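PDB 2BV2: ciona betagamma-crystallin from Ciona intestinalis, which binds calcium ions and is a structural component of the neuroectodermal visual system of this sea squirt. Local coordinates for residues 1-6 and 37-42. Sequence-based numbering, arbitrary orientation.
With SO4 (sulfate ion), chain F.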
ATOM      1  N   GLY A   1      11.538   8.196   0.892  1.00 25.35           N
ATOM      2  CA  GLY A   1      10.737   7.005   1.257  1.00 21.75           C
ATOM      3  C   GLY A   1      10.579   6.092   0.061  1.00 17.15           C
ATOM      4  O   GLY A   1      10.574   6.548  -1.079  1.00 18.81           O
ATOM      5  N   LYS A   2      10.455   4.797   0.321  1.00 14.90           N
ATOM      6  CA  LYS A   2      10.210   3.828  -0.735  1.00 13.66           C
ATOM      7  C   LYS A   2       9.286   2.756  -0.199  1.00 11.20           C
ATOM      8  O   LYS A   2       9.565   2.143   0.823  1.00 13.80           O
ATOM      9  CB  LYS A   2      11.515   3.213  -1.211  1.00 12.44           C
ATOM     10  CG  LYS A   2      11.385   2.152  -2.311  1.00 17.92           C
ATOM     11  CD  LYS A   2      12.744   1.562  -2.675  1.00 21.56           C
ATOM     12  CE  LYS A   2      13.694   2.621  -3.227  1.00 24.51           C
ATOM     13  NZ  LYS A   2      15.058   2.088  -3.497  1.00 26.03           N
ATOM     14  N   ILE A   3       8.192   2.530  -0.915  1.00 10.20           N
ATOM     15  CA  ILE A   3       7.228   1.487  -0.555  1.00  9.71           C
ATOM     16  C   ILE A   3       6.992   0.636  -1.794  1.00  8.47           C
ATOM     17  O   ILE A   3       6.972   1.145  -2.926  1.00 11.78           O
ATOM     18  CB  ILE A   3       5.917   2.092  -0.040  1.00 10.78           C
ATOM     19  CG1 ILE A   3       5.040   1.019   0.610  1.00 10.27           C
ATOM     20  CG2 ILE A   3       5.162   2.791  -1.161  1.00  7.60           C
ATOM     21  CD1 ILE A   3       3.791   1.589   1.257  1.00 12.16           C
ATOM     22  N   ILE A   4       6.835  -0.664  -1.582  1.00 10.87           N
ATOM     23  CA  ILE A   4       6.534  -1.607  -2.660  1.00 10.35           C
ATOM     24  C   ILE A   4       5.217  -2.325  -2.344  1.00  8.84           C
ATOM     25  O   ILE A   4       5.094  -3.001  -1.309  1.00 10.46           O
ATOM     26  CB  ILE A   4       7.647  -2.633  -2.835  1.00 10.73           C
ATOM     27  CG1 ILE A   4       8.986  -1.942  -3.107  1.00 15.89           C
ATOM     28  CG2 ILE A   4       7.319  -3.593  -3.963  1.00 12.78           C
ATOM     29  CD1 ILE A   4      10.185  -2.833  -2.841  1.00 19.57           C
ATOM     30  N   LEU A   5       4.258  -2.186  -3.262  1.00  9.85           N
ATOM     31  CA  LEU A   5       2.931  -2.765  -3.131  1.00  7.80           C
ATOM     32  C   LEU A   5       2.880  -4.024  -3.968  1.00  9.14           C
ATOM     33  O   LEU A   5       3.381  -4.023  -5.086  1.00 10.10           O
ATOM     34  CB  LEU A   5       1.890  -1.795  -3.670  1.00  9.68           C
ATOM     35  CG  LEU A   5       1.883  -0.361  -3.121  1.00 12.13           C
ATOM     36  CD1 LEU A   5       0.808   0.447  -3.802  1.00 14.38           C
ATOM     37  CD2 LEU A   5       1.727  -0.279  -1.602  1.00 13.33           C
ATOM     38  N   PHE A   6       2.261  -5.077  -3.435  1.00  8.55           N
ATOM     39  CA  PHE A   6       2.190  -6.369  -4.103  1.00  8.46           C
ATOM     40  C   PHE A   6       0.764  -6.818  -4.299  1.00  8.03           C
ATOM     41  O   PHE A   6      -0.043  -6.700  -3.387  1.00 10.65           O
ATOM     42  CB  PHE A   6       2.909  -7.452  -3.280  1.00  9.79           C
ATOM     43  CG  PHE A   6       4.395  -7.287  -3.234  1.00 10.67           C
ATOM     44  CD1 PHE A   6       5.218  -7.960  -4.134  1.00 11.95           C
ATOM     45  CD2 PHE A   6       4.976  -6.490  -2.275  1.00  9.09           C
ATOM     46  CE1 PHE A   6       6.611  -7.791  -4.084  1.00 10.75           C
ATOM     47  CE2 PHE A   6       6.368  -6.301  -2.233  1.00 11.04           C
ATOM     48  CZ  PHE A   6       7.174  -6.953  -3.110  1.00  9.76           C
ATOM     49  N   ILE A  37       2.744  -5.829   1.360  1.00 11.62           N
ATOM     50  CA  ILE A  37       3.491  -4.572   1.258  1.00 12.20           C
ATOM     51  C   ILE A  37       4.861  -4.714   1.892  1.00  8.82           C
ATOM     52  O   ILE A  37       4.994  -5.343   2.929  1.00 11.21           O
ATOM     53  CB  ILE A  37       2.746  -3.390   1.960  1.00 10.82           C
ATOM     54  CG1 ILE A  37       1.411  -3.070   1.270  1.00 11.19           C
ATOM     55  CG2 ILE A  37       3.631  -2.132   2.002  1.00 12.75           C
ATOM     56  CD1 ILE A  37       0.625  -1.971   1.987  1.00 11.51           C
ATOM     57  N   ILE A  38       5.877  -4.124   1.258  1.00  9.76           N
ATOM     58  CA  ILE A  38       7.178  -3.960   1.864  1.00 13.25           C
ATOM     59  C   ILE A  38       7.479  -2.470   1.921  1.00 13.24           C
ATOM     60  O   ILE A  38       7.464  -1.785   0.890  1.00 13.67           O
ATOM     61  CB  ILE A  38       8.289  -4.666   1.074  1.00 13.42           C
ATOM     62  CG1 ILE A  38       8.059  -6.183   1.136  1.00 12.29           C
ATOM     63  CG2 ILE A  38       9.680  -4.255   1.630  1.00 12.93           C
ATOM     64  CD1 ILE A  38       9.071  -7.012   0.380  1.00 12.49           C
ATOM     65  N   VAL A  39       7.733  -1.953   3.123  1.00 11.84           N
ATOM     66  CA  VAL A  39       8.237  -0.585   3.243  1.00 14.22           C
ATOM     67  C   VAL A  39       9.749  -0.674   3.379  1.00 12.53           C
ATOM     68  O   VAL A  39      10.250  -1.169   4.382  1.00 13.74           O
ATOM     69  CB  VAL A  39       7.621   0.163   4.440  1.00 14.58           C
ATOM     70  CG1 VAL A  39       8.217   1.554   4.579  1.00 17.50           C
ATOM     71  CG2 VAL A  39       6.111   0.280   4.301  1.00 12.23           C
ATOM     72  N   GLU A  40      10.473  -0.191   2.368  1.00 12.98           N
ATOM     73  CA  GLU A  40      11.937  -0.199   2.401  1.00 13.58           C
ATOM     74  C   GLU A  40      12.476   0.933   3.263  1.00 13.69           C
ATOM     75  O   GLU A  40      13.396   0.733   4.052  1.00 18.14           O
ATOM     76  CB  GLU A  40      12.511  -0.091   0.993  1.00 18.56           C
ATOM     77  CG  GLU A  40      12.035  -1.176   0.043  1.00 25.61           C
ATOM     78  CD  GLU A  40      12.669  -2.531   0.302  1.00 30.24           C
ATOM     79  OE1 GLU A  40      13.327  -2.716   1.346  1.00 34.97           O
ATOM     80  OE2 GLU A  40      12.508  -3.424  -0.557  1.00 39.89           O
ATOM     81  N   SER A  41      11.887   2.120   3.112  1.00 14.67           N
ATOM     82  CA  SER A  41      12.263   3.288   3.897  1.00 10.90           C
ATOM     83  C   SER A  41      11.086   4.225   4.011  1.00 14.70           C
ATOM     84  O   SER A  41      10.181   4.179   3.195  1.00 15.60           O
ATOM     85  CB  SER A  41      13.430   4.019   3.222  1.00 13.44           C
ATOM     86  OG  SER A  41      13.087   4.389   1.896  1.00 19.16           O
ATOM     87  N   GLY A  42      11.121   5.078   5.031  1.00 15.92           N
ATOM     88  CA  GLY A  42      10.102   6.072   5.258  1.00 12.73           C
ATOM     89  C   GLY A  42       8.940   5.515   6.038  1.00 14.77           C
ATOM     90  O   GLY A  42       8.813   4.297   6.194  1.00 14.76           O
TER
HETATM   91  S   SO4 F 104      14.659   6.038   6.549  0.50 22.99           S
HETATM   92  O1  SO4 F 104      13.207   6.028   6.402  0.50 24.11           O
HETATM   93  O2  SO4 F 104      15.014   6.609   7.841  0.50 20.16           O
HETATM   94  O3  SO4 F 104      15.168   4.672   6.459  0.50 22.63           O
HETATM   95  O4  SO4 F 104      15.250   6.827   5.473  0.50 22.68           O
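Ile-4 and Ile-38 form an antiparallel hydrogen-bonded pair: Ile-4 N donates to Ile-38 O at 2.8 Å, and Ile-38 N returns a bond to Ile-4 O. Strands 2-6 and 37-41 run at 167° to each other. Beyond the non-hydrogen-bonded pair Ile-3/Val-39 the register slips by one residue, and Glu-40 and Ser-41 both face Lys-2, a classic beta bulge. Lys-2 O therefore accepts two N-H groups: Glu-40 N at 2.9 Å, through a bent bond (136° at the hydrogen), and Ser-41 N at 3.3 Å, nearly straight and on a lone pair. Lys-2 N donates to Ser-41 O, which also accepts from the indole of Trp-44.

Both strands belong to the first Greek key motif of the beta/gamma-crystallin domain and are the central two of a four-stranded antiparallel sheet, with strand 15-18 of the same motif beyond 2-6 and strand 62-64, contributed by the second motif, beyond 37-41; this exchange of a strand between motifs is characteristic of the fold. One face carries Ile-3, Leu-5, Ile-37 and Val-39, all buried. Ile-3 CG1, anti to the backbone N (chi1 -168°), meets Ile-37 CG2 at 3.7 Å and Val-39 CG2 at 3.9 Å; Trp-44 and Leu-59 of the second sheet pack on this face.

The other face carries Lys-2, Ile-4, Ile-38 and Ser-41. The ring of Phe-6 reaches Ile-38 obliquely, CE2 3.8 Å from Ile-38 CG1. Ile-4 CD1 lies 3.3 Å from Glu-40 OE2, and the Lys-2 methylenes lie against the same glutamate, CD 3.9 Å from Glu-40 CG, while Lys-2 NZ makes a long, weak ion pair with Glu-17 OE2. An alanine here, lacking the outer methylenes and the amino group, would probably leave the Glu-40 methylenes less covered and Glu-17 without this weak mate.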